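223aa long hypothetical arylmalonate decarboxylase (Sulfolobus tokodaii, PDB 2DGD) is of uncharacterised function but probably acts as a decarboxylase of arylmalonate-type substrates, and assembles as an octamer. Local coordinates at residues 6-11 with 69-74; 34-39 with 57-62. All coordinates share one frame; numbering follows the deposited sequence.

How the interactions relate
Interaction 1 and interaction 2 belong to the same α/β unit: one pairs strand 6-13 with strand 69-72 in the parallel sheet, the other packs helix 49-63, which precedes strand 69-72 in the chain, on strand 31-38 at the other flank of strand 6-13. The two meet through the backbone: Val10 N lies 2.7 Å from His34 O, a probable hydrogen bond. Both contacts are buried, but interaction 1 lies nearer the centre of the chain and combines backbone hydrogen bonds with packing of mainly isoleucine side chains. Interaction 2, at a subunit interface, is smaller, mixes serine, threonine and aliphatic groups, and gains its polar link from a water.

Interaction 1: residues 6-11 with 69-74; sequences GRIGVI and IIIYGR
Gly9 and Ile11 alternate with Ile69, Ile71 and Gly73 in a parallel ladder of backbone hydrogen bonds. Gly9 N donates to Ile69 O (2.9 Å) and Gly9 O receives Ile71 N (2.8 Å). One step further, Ile11 N reaches Ile71 O at 2.9 Å, the donor almost in line with the carbonyl bond (174°). The last rung, Gly73 N to Ile11 O at 2.7 Å, is more bent at the hydrogen (137°) and carries the pairing just past the end of strand 69-72.

Apolar side chains back the ladder on both faces. On one, Ile8 and Ile69 lie side by side, and Ile8 CG2, anti to its backbone N, meets the tip of Ile71 at CD1 (3.7 Å). Val10 CG2 adds a looser touch on Ile71 CB. On the opposite face Ile11 CD1 approaches Ile70 CG2 (4.2 Å), while Ile11 CB comes obliquely to Tyr72 CD1 (4.4 Å).

Helix 202-214 packs on Ile8 and Ile69, helix 49-63 on Ile70 and Tyr72. Parallel strands between helical layers, in the order 31-38, 6-13, 69-72, are typical of the α/β domains of the Asp/Glu racemase clan.

Interaction 2: residues 34-39 with 57-62; sequences HSTRMK and KYSYSL
Ser59 of helix 57-62 faces Thr36 and Met38 of the strand and makes most of the van der Waals contact. Met38, present as selenomethionine, sets CG against Ser59 OG (3.4 Å), and a bend at chi3 (97°) keeps CE also near that hydroxyl at 3.8 Å, with SE slightly farther off. Thr36 turns its methyl to the helix: CG2 lies 4.1 Å from Ser59 CB and about as far from Ser59 O. With OG1 anti to the backbone N (chi1 -167°), the Thr36 hydroxyl meets Leu62 CD1 at 3.6 Å, the two side chains crossing at about a right angle.

The polar link between the segments runs through a water. It donates to Arg37 O at 2.8 Å and bonds Thr36 OG1 at 3.0 Å, while its third bond, to Ser59 OG, is weak. Thr36 OG1 is also hydrogen-bonded to Arg37 N of a second subunit, and Met38 of that subunit packs on Leu62, which places this small contact at a subunit interface.

The helix runs nearly antiparallel to the strand (158°), and the axes of the two short segments approach to 8.7 Å. The backbone of strand 31-38 is hydrogen-bonded to strand 6-13, and the helix lies over a face of this sheet. After helix 49-63 a loop leads to strand 69-72 on the far side of strand 6-13, so 31-38, 49-63 and 69-72 form a β-α-β crossover.

Interaction 1: residues 6-11 with 69-74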
loop_
_atom_site.group_PDB
_atom_site.type_symbol
_atom_site.label_atom_id
_atom_site.label_comp_id
_atom_site.label_asym_id
_atom_site.label_seq_id
_atom_site.Cartn_x
_atom_site.Cartn_y
_atom_site.Cartn_z
ATOM N N GLY A 6 -10.333 23.987 -9.962
ATOM C CA GLY A 6 -9.707 25.095 -10.653
ATOM C C GLY A 6 -9.214 24.696 -12.027
ATOM O O GLY A 6 -8.878 23.533 -12.264
ATOM N N ARG A 7 -9.181 25.666 -12.936
ATOM C CA ARG A 7 -8.728 25.436 -14.299
ATOM C C ARG A 7 -7.665 26.457 -14.658
ATOM O O ARG A 7 -7.918 27.658 -14.638
ATOM C CB ARG A 7 -9.902 25.541 -15.266
ATOM C CG ARG A 7 -10.952 24.466 -15.070
ATOM C CD ARG A 7 -11.556 24.094 -16.401
ATOM N NE ARG A 7 -12.998 24.311 -16.458
ATOM C CZ ARG A 7 -13.903 23.346 -16.339
ATOM N NH1 ARG A 7 -15.186 23.636 -16.411
ATOM N NH2 ARG A 7 -13.516 22.088 -16.161
ATOM N N ILE A 8 -6.471 25.975 -14.978
ATOM C CA ILE A 8 -5.371 26.860 -15.326
ATOM C C ILE A 8 -5.065 26.831 -16.817
ATOM O O ILE A 8 -4.746 25.785 -17.388
ATOM C CB ILE A 8 -4.094 26.479 -14.543
ATOM C CG1 ILE A 8 -4.375 26.542 -13.039
ATOM C CG2 ILE A 8 -2.951 27.421 -14.902
ATOM C CD1 ILE A 8 -3.222 26.099 -12.178
ATOM N N GLY A 9 -5.175 27.990 -17.450
ATOM C CA GLY A 9 -4.886 28.079 -18.866
ATOM C C GLY A 9 -3.421 28.426 -19.040
ATOM O O GLY A 9 -2.838 29.112 -18.203
ATOM N N VAL A 10 -2.812 27.947 -20.114
ATOM C CA VAL A 10 -1.414 28.250 -20.356
ATOM C C VAL A 10 -1.131 28.495 -21.844
ATOM O O VAL A 10 -1.506 27.697 -22.710
ATOM C CB VAL A 10 -0.498 27.112 -19.816
ATOM C CG1 VAL A 10 -0.858 25.800 -20.466
ATOM C CG2 VAL A 10 0.961 27.440 -20.077
ATOM N N ILE A 11 -0.496 29.624 -22.132
ATOM C CA ILE A 11 -0.127 29.958 -23.496
ATOM C C ILE A 11 1.353 29.628 -23.614
ATOM O O ILE A 11 2.167 30.154 -22.859
ATOM C CB ILE A 11 -0.318 31.459 -23.791
ATOM C CG1 ILE A 11 -1.784 31.845 -23.620
ATOM C CG2 ILE A 11 0.150 31.769 -25.208
ATOM C CD1 ILE A 11 -2.019 33.326 -23.723
ATOM N N ILE A 69 -7.436 31.292 -14.478
ATOM C CA ILE A 69 -6.262 32.147 -14.491
ATOM C C ILE A 69 -5.415 31.660 -15.653
ATOM O O ILE A 69 -5.542 30.511 -16.066
ATOM C CB ILE A 69 -5.465 32.054 -13.177
ATOM C CG1 ILE A 69 -4.421 33.165 -13.135
ATOM C CG2 ILE A 69 -4.783 30.700 -13.061
ATOM C CD1 ILE A 69 -3.752 33.311 -11.797
ATOM N N ILE A 70 -4.561 32.525 -16.187
ATOM C CA ILE A 70 -3.731 32.151 -17.324
ATOM C C ILE A 70 -2.253 32.388 -17.088
ATOM O O ILE A 70 -1.859 33.385 -16.499
ATOM C CB ILE A 70 -4.173 32.917 -18.595
ATOM C CG1 ILE A 70 -5.564 32.434 -19.013
ATOM C CG2 ILE A 70 -3.156 32.729 -19.707
ATOM C CD1 ILE A 70 -6.108 33.098 -20.236
ATOM N N ILE A 71 -1.438 31.449 -17.549
ATOM C CA ILE A 71 0.009 31.539 -17.409
ATOM C C ILE A 71 0.586 31.787 -18.788
ATOM O O ILE A 71 0.247 31.076 -19.733
ATOM C CB ILE A 71 0.624 30.216 -16.890
ATOM C CG1 ILE A 71 0.118 29.903 -15.482
ATOM C CG2 ILE A 71 2.140 30.304 -16.911
ATOM C CD1 ILE A 71 0.610 28.575 -14.945
ATOM N N TYR A 72 1.440 32.802 -18.904
ATOM C CA TYR A 72 2.096 33.115 -20.171
ATOM C C TYR A 72 3.413 32.345 -20.126
ATOM O O TYR A 72 4.401 32.817 -19.570
ATOM C CB TYR A 72 2.367 34.614 -20.283
ATOM C CG TYR A 72 2.990 35.016 -21.601
ATOM C CD1 TYR A 72 2.275 34.901 -22.791
ATOM C CD2 TYR A 72 4.307 35.477 -21.661
ATOM C CE1 TYR A 72 2.857 35.232 -24.013
ATOM C CE2 TYR A 72 4.899 35.813 -22.875
ATOM C CZ TYR A 72 4.167 35.685 -24.048
ATOM O OH TYR A 72 4.739 35.995 -25.260
ATOM N N GLY A 73 3.418 31.153 -20.708
ATOM C CA GLY A 73 4.605 30.321 -20.668
ATOM C C GLY A 73 5.691 30.537 -21.693
ATOM O O GLY A 73 6.239 29.577 -22.220
ATOM N N ARG A 74 6.011 31.788 -21.983
ATOM C CA ARG A 74 7.065 32.093 -22.945
ATOM C C ARG A 74 7.979 33.115 -22.302
ATOM O O ARG A 74 7.640 33.697 -21.266
ATOM C CB ARG A 74 6.478 32.682 -24.226
ATOM C CG ARG A 74 5.389 31.849 -24.849
ATOM C CD ARG A 74 4.803 32.548 -26.055
ATOM N NE ARG A 74 5.796 32.747 -27.104
ATOM C CZ ARG A 74 5.551 33.365 -28.254
ATOM N NH1 ARG A 74 6.514 33.498 -29.154
ATOM N NH2 ARG A 74 4.348 33.859 -28.506
#

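Interaction 2: residues 34-39 with 57-62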
loop_
_atom_site.group_PDB
_atom_site.type_symbol
_atom_site.label_atom_id
_atom_site.label_comp_id
_atom_site.label_asym_id
_atom_site.label_seq_id
_atom_site.Cartn_x
_atom_site.Cartn_y
_atom_site.Cartn_z
ATOM N N HIS A 34 -5.143 23.715 -19.281
ATOM C CA HIS A 34 -5.632 23.891 -20.647
ATOM C C HIS A 34 -4.690 24.809 -21.397
ATOM O O HIS A 34 -4.460 25.945 -20.978
ATOM C CB HIS A 34 -7.035 24.471 -20.595
ATOM C CG HIS A 34 -7.942 23.701 -19.692
ATOM N ND1 HIS A 34 -8.456 22.469 -20.035
ATOM C CD2 HIS A 34 -8.342 23.937 -18.419
ATOM C CE1 HIS A 34 -9.133 21.979 -19.012
ATOM N NE2 HIS A 34 -9.078 22.849 -18.019
ATOM N N SER A 35 -4.148 24.325 -22.507
ATOM C CA SER A 35 -3.197 25.128 -23.258
ATOM C C SER A 35 -3.527 25.410 -24.716
ATOM O O SER A 35 -4.399 24.785 -25.319
ATOM C CB SER A 35 -1.815 24.475 -23.174
ATOM O OG SER A 35 -1.872 23.118 -23.578
ATOM N N THR A 36 -2.813 26.384 -25.260
ATOM C CA THR A 36 -2.941 26.769 -26.653
ATOM C C THR A 36 -1.559 27.283 -27.039
ATOM O O THR A 36 -0.866 27.886 -26.221
ATOM C CB THR A 36 -4.006 27.859 -26.863
ATOM O OG1 THR A 36 -4.284 27.963 -28.262
ATOM C CG2 THR A 36 -3.521 29.213 -26.341
ATOM N N ARG A 37 -1.153 27.033 -28.278
ATOM C CA ARG A 37 0.175 27.436 -28.725
ATOM C C ARG A 37 0.258 28.693 -29.571
ATOM O O ARG A 37 -0.732 29.152 -30.144
ATOM C CB ARG A 37 0.824 26.280 -29.485
ATOM C CG ARG A 37 1.103 25.084 -28.613
ATOM C CD ARG A 37 1.627 23.912 -29.406
ATOM N NE ARG A 37 2.563 23.135 -28.607
ATOM C CZ ARG A 37 2.255 22.528 -27.469
ATOM N NH1 ARG A 37 3.187 21.857 -26.814
ATOM N NH2 ARG A 37 1.018 22.579 -26.994
HETATM N N MSE A 38 1.464 29.246 -29.636
HETATM C CA MSE A 38 1.720 30.434 -30.427
HETATM C C MSE A 38 2.865 30.198 -31.395
HETATM O O MSE A 38 3.812 29.470 -31.105
HETATM C CB MSE A 38 2.043 31.625 -29.539
HETATM C CG MSE A 38 0.848 32.169 -28.790
HETATM SE SE MSE A 38 1.199 33.922 -28.030
HETATM C CE MSE A 38 0.426 35.001 -29.422
ATOM N N LYS A 39 2.743 30.812 -32.561
ATOM C CA LYS A 39 3.724 30.721 -33.628
ATOM C C LYS A 39 5.140 30.909 -33.085
ATOM O O LYS A 39 5.398 31.825 -32.311
ATOM C CB LYS A 39 3.398 31.806 -34.663
ATOM C CG LYS A 39 4.398 31.993 -35.779
ATOM C CD LYS A 39 4.198 33.357 -36.448
ATOM C CE LYS A 39 2.863 33.466 -37.185
ATOM N NZ LYS A 39 2.792 32.579 -38.394
ATOM N N LYS A 57 -3.808 38.631 -28.003
ATOM C CA LYS A 57 -5.219 38.761 -27.668
ATOM C C LYS A 57 -6.009 37.588 -28.232
ATOM O O LYS A 57 -6.952 37.109 -27.599
ATOM C CB LYS A 57 -5.789 40.068 -28.218
ATOM C CG LYS A 57 -7.081 40.509 -27.528
ATOM C CD LYS A 57 -7.709 41.753 -28.179
ATOM C CE LYS A 57 -6.717 42.924 -28.307
ATOM N NZ LYS A 57 -6.200 43.425 -26.995
ATOM N N TYR A 58 -5.624 37.120 -29.417
ATOM C CA TYR A 58 -6.318 36.000 -30.048
ATOM C C TYR A 58 -6.164 34.719 -29.241
ATOM O O TYR A 58 -7.152 34.047 -28.936
ATOM C CB TYR A 58 -5.797 35.761 -31.467
ATOM C CG TYR A 58 -6.414 34.544 -32.127
ATOM C CD1 TYR A 58 -7.789 34.471 -32.359
ATOM C CD2 TYR A 58 -5.632 33.443 -32.466
ATOM C CE1 TYR A 58 -8.374 33.331 -32.904
ATOM C CE2 TYR A 58 -6.201 32.298 -33.013
ATOM C CZ TYR A 58 -7.576 32.247 -33.224
ATOM O OH TYR A 58 -8.148 31.092 -33.720
ATOM N N SER A 59 -4.922 34.374 -28.907
ATOM C CA SER A 59 -4.663 33.169 -28.126
ATOM C C SER A 59 -5.388 33.263 -26.790
ATOM O O SER A 59 -5.990 32.299 -26.320
ATOM C CB SER A 59 -3.162 32.992 -27.901
ATOM O OG SER A 59 -2.514 32.599 -29.099
ATOM N N TYR A 60 -5.332 34.437 -26.182
ATOM C CA TYR A 60 -6.003 34.648 -24.920
ATOM C C TYR A 60 -7.495 34.364 -25.081
ATOM O O TYR A 60 -8.110 33.728 -24.232
ATOM C CB TYR A 60 -5.789 36.086 -24.458
ATOM C CG TYR A 60 -6.691 36.483 -23.326
ATOM C CD1 TYR A 60 -6.619 35.838 -22.093
ATOM C CD2 TYR A 60 -7.647 37.482 -23.492
ATOM C CE1 TYR A 60 -7.482 36.177 -21.050
ATOM C CE2 TYR A 60 -8.515 37.830 -22.455
ATOM C CZ TYR A 60 -8.426 37.175 -21.238
ATOM O OH TYR A 60 -9.276 37.526 -20.212
ATOM N N SER A 61 -8.078 34.823 -26.179
ATOM C CA SER A 61 -9.499 34.611 -26.404
ATOM C C SER A 61 -9.856 33.133 -26.495
ATOM O O SER A 61 -11.003 32.750 -26.268
ATOM C CB SER A 61 -9.949 35.327 -27.676
ATOM O OG SER A 61 -9.509 34.643 -28.834
ATOM N N LEU A 62 -8.876 32.298 -26.826
ATOM C CA LEU A 62 -9.117 30.866 -26.941
ATOM C C LEU A 62 -9.096 30.174 -25.581
ATOM O O LEU A 62 -9.599 29.061 -25.434
ATOM C CB LEU A 62 -8.066 30.224 -27.848
ATOM C CG LEU A 62 -7.996 30.641 -29.319
ATOM C CD1 LEU A 62 -6.833 29.918 -29.981
ATOM C CD2 LEU A 62 -9.294 30.301 -30.024
HETATM O O HOH W 1 -3.426 29.704 -30.524
#